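Local coordinates for protein Cbs-cp12 (Microcystis aeruginosa PCC 7806, PDB 5NMU) that probably takes part in the redox regulation of photosynthesis in cyanobacteria, as a hexameric fusion of paired CBS domains with a CP12 domain, at residues K35-I40 with V53-I58; V83-E88 with A95-Q100. One frame throughout, in Å; residues are numbered along the deposited sequence.

Contact 1. Residues K35-I40 with V53-I58; sequences KLRGLI and VTETDI
T54 OG1 is gripped by two backbone N-H groups of the helix it caps: D57 N at 3.0 Å from T54 OG1, and, weakly, T56 N. In return D57 OD2 lies 2.8 Å from T54 N and is met from above the carboxylate plane, which completes a capping box at the start of helix 55-63. T54 also ends strand 51-54, which pairs with strand 38-41 in a beta hairpin of the first CBS domain. G38 and T54 form a non-hydrogen-bonded antiparallel pair, L39 and V53 a hydrogen-bonded one, with L39 N 2.8 Å from V53 O and V53 N 3.0 Å from L39 O. One step further, E55 N reaches R37 O at 2.8 Å, from above the carbonyl plane. L39 CB meets V53 CG1 on the face where L39 packs against helix 24-34. R37 and E55 run alongside each other; E55 OE1 lies 3.3 Å from R37 CG, and the carboxylate and guanidinium planes are 81° apart. R37 NE stays 4.0 Å from E55 OE1, and both hydrogen-bond to S121 OG of the second subunit. The charges are joined through a neighbour's hydroxyl, and the guanidinium and helix N-terminus would both tend to keep E55 ionised.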
loop_
_atom_site.group_PDB
_atom_site.type_symbol
_atom_site.label_atom_id
_atom_site.label_comp_id
_atom_site.label_asym_id
_atom_site.label_seq_id
_atom_site.Cartn_x
_atom_site.Cartn_y
_atom_site.Cartn_z
ATOM N N LYS A 35 -25.092 9.649 15.592
ATOM C CA LYS A 35 -24.598 9.771 14.201
ATOM C C LYS A 35 -23.105 10.166 14.137
ATOM O O LYS A 35 -22.708 11.117 13.491
ATOM C CB LYS A 35 -25.513 10.704 13.378
ATOM C CG LYS A 35 -26.987 10.265 13.330
ATOM C CD LYS A 35 -27.155 8.792 12.958
ATOM C CE LYS A 35 -28.577 8.275 13.043
ATOM N NZ LYS A 35 -29.295 8.665 11.808
ATOM N N LEU A 36 -22.288 9.390 14.834
ATOM C CA LEU A 36 -20.836 9.621 14.935
ATOM C C LEU A 36 -20.109 8.651 14.064
ATOM O O LEU A 36 -20.421 7.486 14.059
ATOM C CB LEU A 36 -20.388 9.413 16.365
ATOM C CG LEU A 36 -21.191 10.318 17.336
ATOM C CD1 LEU A 36 -20.897 9.920 18.772
ATOM C CD2 LEU A 36 -20.895 11.771 17.102
ATOM N N ARG A 37 -19.141 9.143 13.326
ATOM C CA ARG A 37 -18.325 8.313 12.492
ATOM C C ARG A 37 -16.949 7.981 13.101
ATOM O O ARG A 37 -16.183 7.153 12.515
ATOM C CB ARG A 37 -18.184 8.976 11.134
ATOM C CG ARG A 37 -19.520 8.972 10.413
ATOM C CD ARG A 37 -19.423 9.705 9.087
ATOM N NE ARG A 37 -20.736 9.781 8.451
ATOM C CZ ARG A 37 -21.734 10.569 8.870
ATOM N NH1 ARG A 37 -21.579 11.379 9.904
ATOM N NH2 ARG A 37 -22.892 10.561 8.238
ATOM N N GLY A 38 -16.661 8.571 14.275
ATOM C CA GLY A 38 -15.468 8.262 15.043
ATOM C C GLY A 38 -15.714 8.495 16.518
ATOM O O GLY A 38 -16.446 9.399 16.868
ATOM N N LEU A 39 -15.178 7.624 17.365
ATOM C CA LEU A 39 -15.170 7.821 18.798
ATOM C C LEU A 39 -13.738 7.857 19.273
ATOM O O LEU A 39 -12.887 7.034 18.875
ATOM C CB LEU A 39 -15.828 6.661 19.535
ATOM C CG LEU A 39 -17.254 6.397 19.302
ATOM C CD1 LEU A 39 -17.625 5.043 19.959
ATOM C CD2 LEU A 39 -18.069 7.563 19.859
ATOM N N ILE A 40 -13.473 8.785 20.183
ATOM C CA ILE A 40 -12.141 8.900 20.739
ATOM C C ILE A 40 -12.050 7.962 21.942
ATOM O O ILE A 40 -12.957 7.906 22.784
ATOM C CB ILE A 40 -11.862 10.334 21.176
ATOM C CG1 ILE A 40 -12.040 11.318 20.031
ATOM C CG2 ILE A 40 -10.498 10.405 21.820
ATOM C CD1 ILE A 40 -11.294 10.967 18.776
ATOM N N VAL A 53 -11.427 4.979 17.281
ATOM C CA VAL A 53 -12.100 3.914 16.553
ATOM C C VAL A 53 -13.127 4.580 15.618
ATOM O O VAL A 53 -13.872 5.519 16.034
ATOM C CB VAL A 53 -12.684 2.849 17.515
ATOM C CG1 VAL A 53 -13.710 3.381 18.476
ATOM C CG2 VAL A 53 -13.281 1.720 16.715
ATOM N N THR A 54 -13.091 4.146 14.359
ATOM C CA THR A 54 -13.857 4.773 13.277
ATOM C C THR A 54 -14.838 3.842 12.676
ATOM O O THR A 54 -14.730 2.617 12.856
ATOM C CB THR A 54 -12.972 5.226 12.110
ATOM O OG1 THR A 54 -12.457 4.094 11.386
ATOM C CG2 THR A 54 -11.829 6.126 12.622
ATOM N N GLU A 55 -15.788 4.416 11.942
ATOM C CA GLU A 55 -16.714 3.618 11.121
ATOM C C GLU A 55 -16.039 2.569 10.233
ATOM O O GLU A 55 -16.583 1.467 10.046
ATOM C CB GLU A 55 -17.619 4.513 10.282
ATOM C CG GLU A 55 -16.885 5.392 9.267
ATOM C CD GLU A 55 -17.825 6.229 8.441
ATOM O OE1 GLU A 55 -19.012 6.150 8.700
ATOM O OE2 GLU A 55 -17.368 6.991 7.537
ATOM N N THR A 56 -14.902 2.939 9.654
ATOM C CA THR A 56 -14.151 2.118 8.733
ATOM C C THR A 56 -13.498 0.990 9.520
ATOM O O THR A 56 -13.476 -0.141 9.017
ATOM C CB THR A 56 -13.127 2.999 7.907
ATOM O OG1 THR A 56 -13.837 4.016 7.159
ATOM C CG2 THR A 56 -12.430 2.236 6.932
ATOM N N ASP A 57 -13.027 1.231 10.753
ATOM C CA ASP A 57 -12.504 0.123 11.560
ATOM C C ASP A 57 -13.608 -0.929 11.782
ATOM O O ASP A 57 -13.350 -2.153 11.717
ATOM C CB ASP A 57 -12.012 0.561 12.968
ATOM C CG ASP A 57 -10.825 1.545 12.925
ATOM O OD1 ASP A 57 -9.886 1.267 12.149
ATOM O OD2 ASP A 57 -10.829 2.558 13.672
ATOM N N ILE A 58 -14.786 -0.425 12.160
ATOM C CA ILE A 58 -15.889 -1.263 12.498
ATOM C C ILE A 58 -16.373 -2.095 11.286
ATOM O O ILE A 58 -16.486 -3.295 11.379
ATOM C CB ILE A 58 -17.018 -0.490 13.179
ATOM C CG1 ILE A 58 -16.540 -0.023 14.556
ATOM C CG2 ILE A 58 -18.241 -1.386 13.372
ATOM C CD1 ILE A 58 -17.368 1.084 15.158
#

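Contact 2. Residues V83-E88 with A95-Q100; sequences VVVNPE and ARLFAQ
A single methyl, L97 CD2, carries most of this contact, and no hydrogen bond crosses it. V83 and L97 meet tip to tip, V83 CG1 standing 3.6 Å from L97 CD2; V83 CG1 is anti to its backbone N (chi1 170°), and L97 CG is anti to its own (chi1 -177°), which points the two branched ends at each other. Beside them V85 slides past L97 in the opposite sense, V85 CG2 lying 4.0 Å from L97 CD2. The same V85 CG2 touches F98 CE1 at 4.0 Å, the two side chains crossing at about a right angle. V84 turns its CB away and contributes its carbonyl, V84 O being 3.9 Å from L97 CD2. An alanine in place of L97 would remove the methyl that meets V83, V84 O and V85, and would probably loosen the seat of the helix on 83-88. V85 also bonds through its backbone to P107 and I109 of strand 105-110, and with F98 it packs on A106 and I118, so helix 91-101 and segment 83-88 pack on the sheet 105-110/113-119 of the second CBS domain. N86 OD1 accepts from E88 N at 3.0 Å in an Asx turn just before that helix. With only apolar groups and one carbonyl oxygen meeting across it, the contact depends on shape and burial, its polar bonds being made within or beyond the segments.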
loop_
_atom_site.group_PDB
_atom_site.type_symbol
_atom_site.label_atom_id
_atom_site.label_comp_id
_atom_site.label_asym_id
_atom_site.label_seq_id
_atom_site.Cartn_x
_atom_site.Cartn_y
_atom_site.Cartn_z
ATOM N N VAL A 83 -3.045 9.418 15.236
ATOM C CA VAL A 83 -2.647 10.726 14.728
ATOM C C VAL A 83 -3.593 11.699 15.335
ATOM O O VAL A 83 -4.813 11.468 15.321
ATOM C CB VAL A 83 -2.793 10.801 13.193
ATOM C CG1 VAL A 83 -2.614 12.200 12.656
ATOM C CG2 VAL A 83 -1.815 9.853 12.514
ATOM N N VAL A 84 -3.049 12.816 15.817
ATOM C CA VAL A 84 -3.801 13.879 16.468
ATOM C C VAL A 84 -3.543 15.224 15.736
ATOM O O VAL A 84 -2.534 15.397 15.048
ATOM C CB VAL A 84 -3.461 13.997 17.981
ATOM C CG1 VAL A 84 -3.378 12.622 18.649
ATOM C CG2 VAL A 84 -2.185 14.793 18.223
ATOM N N VAL A 85 -4.482 16.149 15.916
ATOM C CA VAL A 85 -4.480 17.448 15.272
ATOM C C VAL A 85 -4.465 18.536 16.385
ATOM O O VAL A 85 -5.321 18.504 17.272
ATOM C CB VAL A 85 -5.739 17.608 14.388
ATOM C CG1 VAL A 85 -5.891 19.058 13.905
ATOM C CG2 VAL A 85 -5.661 16.680 13.181
ATOM N N ASN A 86 -3.469 19.453 16.313
ATOM C CA ASN A 86 -3.332 20.684 17.152
ATOM C C ASN A 86 -4.489 21.613 16.767
ATOM O O ASN A 86 -4.722 21.775 15.568
ATOM C CB ASN A 86 -1.916 21.337 16.846
ATOM C CG ASN A 86 -1.621 22.673 17.584
ATOM O OD1 ASN A 86 -2.497 23.528 17.921
ATOM N ND2 ASN A 86 -0.314 22.896 17.801
ATOM N N PRO A 87 -5.206 22.232 17.751
ATOM C CA PRO A 87 -6.345 23.104 17.428
ATOM C C PRO A 87 -6.021 24.254 16.487
ATOM O O PRO A 87 -6.890 24.606 15.693
ATOM C CB PRO A 87 -6.795 23.615 18.775
ATOM C CG PRO A 87 -5.573 23.529 19.640
ATOM C CD PRO A 87 -5.016 22.179 19.217
ATOM N N GLU A 88 -4.783 24.796 16.551
ATOM C CA GLU A 88 -4.333 25.907 15.703
ATOM C C GLU A 88 -3.891 25.549 14.280
ATOM O O GLU A 88 -3.624 26.439 13.438
ATOM C CB GLU A 88 -3.170 26.654 16.406
ATOM C CG GLU A 88 -3.631 27.234 17.734
ATOM C CD GLU A 88 -2.614 28.192 18.368
ATOM O OE1 GLU A 88 -1.471 27.771 18.643
ATOM O OE2 GLU A 88 -2.955 29.370 18.544
ATOM N N ALA A 95 -5.668 18.849 6.004
ATOM C CA ALA A 95 -5.965 18.110 4.746
ATOM C C ALA A 95 -4.749 17.309 4.348
ATOM O O ALA A 95 -4.844 16.146 4.039
ATOM C CB ALA A 95 -6.336 19.067 3.622
ATOM N N ARG A 96 -3.590 17.949 4.418
ATOM C CA ARG A 96 -2.346 17.315 3.989
ATOM C C ARG A 96 -1.932 16.198 4.920
ATOM O O ARG A 96 -1.519 15.150 4.418
ATOM C CB ARG A 96 -1.233 18.328 3.873
ATOM C CG ARG A 96 0.050 17.737 3.338
ATOM C CD ARG A 96 0.990 18.833 3.044
ATOM N NE ARG A 96 2.155 18.289 2.347
ATOM C CZ ARG A 96 2.271 18.122 1.026
ATOM N NH1 ARG A 96 1.276 18.439 0.181
ATOM N NH2 ARG A 96 3.422 17.635 0.560
ATOM N N LEU A 97 -2.028 16.426 6.247
ATOM C CA LEU A 97 -1.796 15.359 7.218
ATOM C C LEU A 97 -2.635 14.102 6.896
ATOM O O LEU A 97 -2.137 12.954 6.958
ATOM C CB LEU A 97 -2.174 15.838 8.644
ATOM C CG LEU A 97 -1.945 14.893 9.824
ATOM C CD1 LEU A 97 -0.502 14.472 9.962
ATOM C CD2 LEU A 97 -2.429 15.463 11.144
ATOM N N PHE A 98 -3.931 14.334 6.675
ATOM C CA PHE A 98 -4.884 13.241 6.458
ATOM C C PHE A 98 -4.498 12.489 5.176
ATOM O O PHE A 98 -4.467 11.267 5.189
ATOM C CB PHE A 98 -6.311 13.744 6.397
ATOM C CG PHE A 98 -6.924 14.097 7.731
ATOM C CD1 PHE A 98 -6.216 14.027 8.935
ATOM C CD2 PHE A 98 -8.223 14.541 7.761
ATOM C CE1 PHE A 98 -6.831 14.366 10.145
ATOM C CE2 PHE A 98 -8.853 14.876 8.943
ATOM C CZ PHE A 98 -8.155 14.804 10.142
ATOM N N ALA A 99 -4.148 13.225 4.119
ATOM C CA ALA A 99 -3.704 12.615 2.854
ATOM C C ALA A 99 -2.444 11.779 3.031
ATOM O O ALA A 99 -2.391 10.665 2.550
ATOM C CB ALA A 99 -3.497 13.675 1.777
ATOM N N GLN A 100 -1.482 12.294 3.792
ATOM C CA GLN A 100 -0.200 11.644 3.962
ATOM C C GLN A 100 -0.237 10.441 4.875
ATOM O O GLN A 100 0.585 9.543 4.686
ATOM C CB GLN A 100 0.853 12.570 4.586
ATOM C CG GLN A 100 1.340 13.677 3.664
ATOM C CD GLN A 100 2.252 14.668 4.387
ATOM O OE1 GLN A 100 2.961 15.414 3.744
ATOM N NE2 GLN A 100 2.210 14.698 5.730
#

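Overall arrangement
Contacts 1 and 2 lie in series along the chain, one in each CBS domain, with centres about 17 Å apart and nearest atoms about 7 Å apart, so they do not touch. Strands 105-110 and 113-119 are touched from both contacts: R37 and T54 pack on R105 and V85 is backbone-bonded to the same strand, while I40 and V85 pack on strand 113-119. The interactions differ in kind: contact 1 rests on main-chain bonds and a helix cap, contact 2 on methyl and ring packing. Both adjoin the second subunit, through its S121 for contact 1 and its Y60, against F98, for contact 2; at contact 2, Q100 NE2 also hydrogen-bonds P81 O of the third subunit.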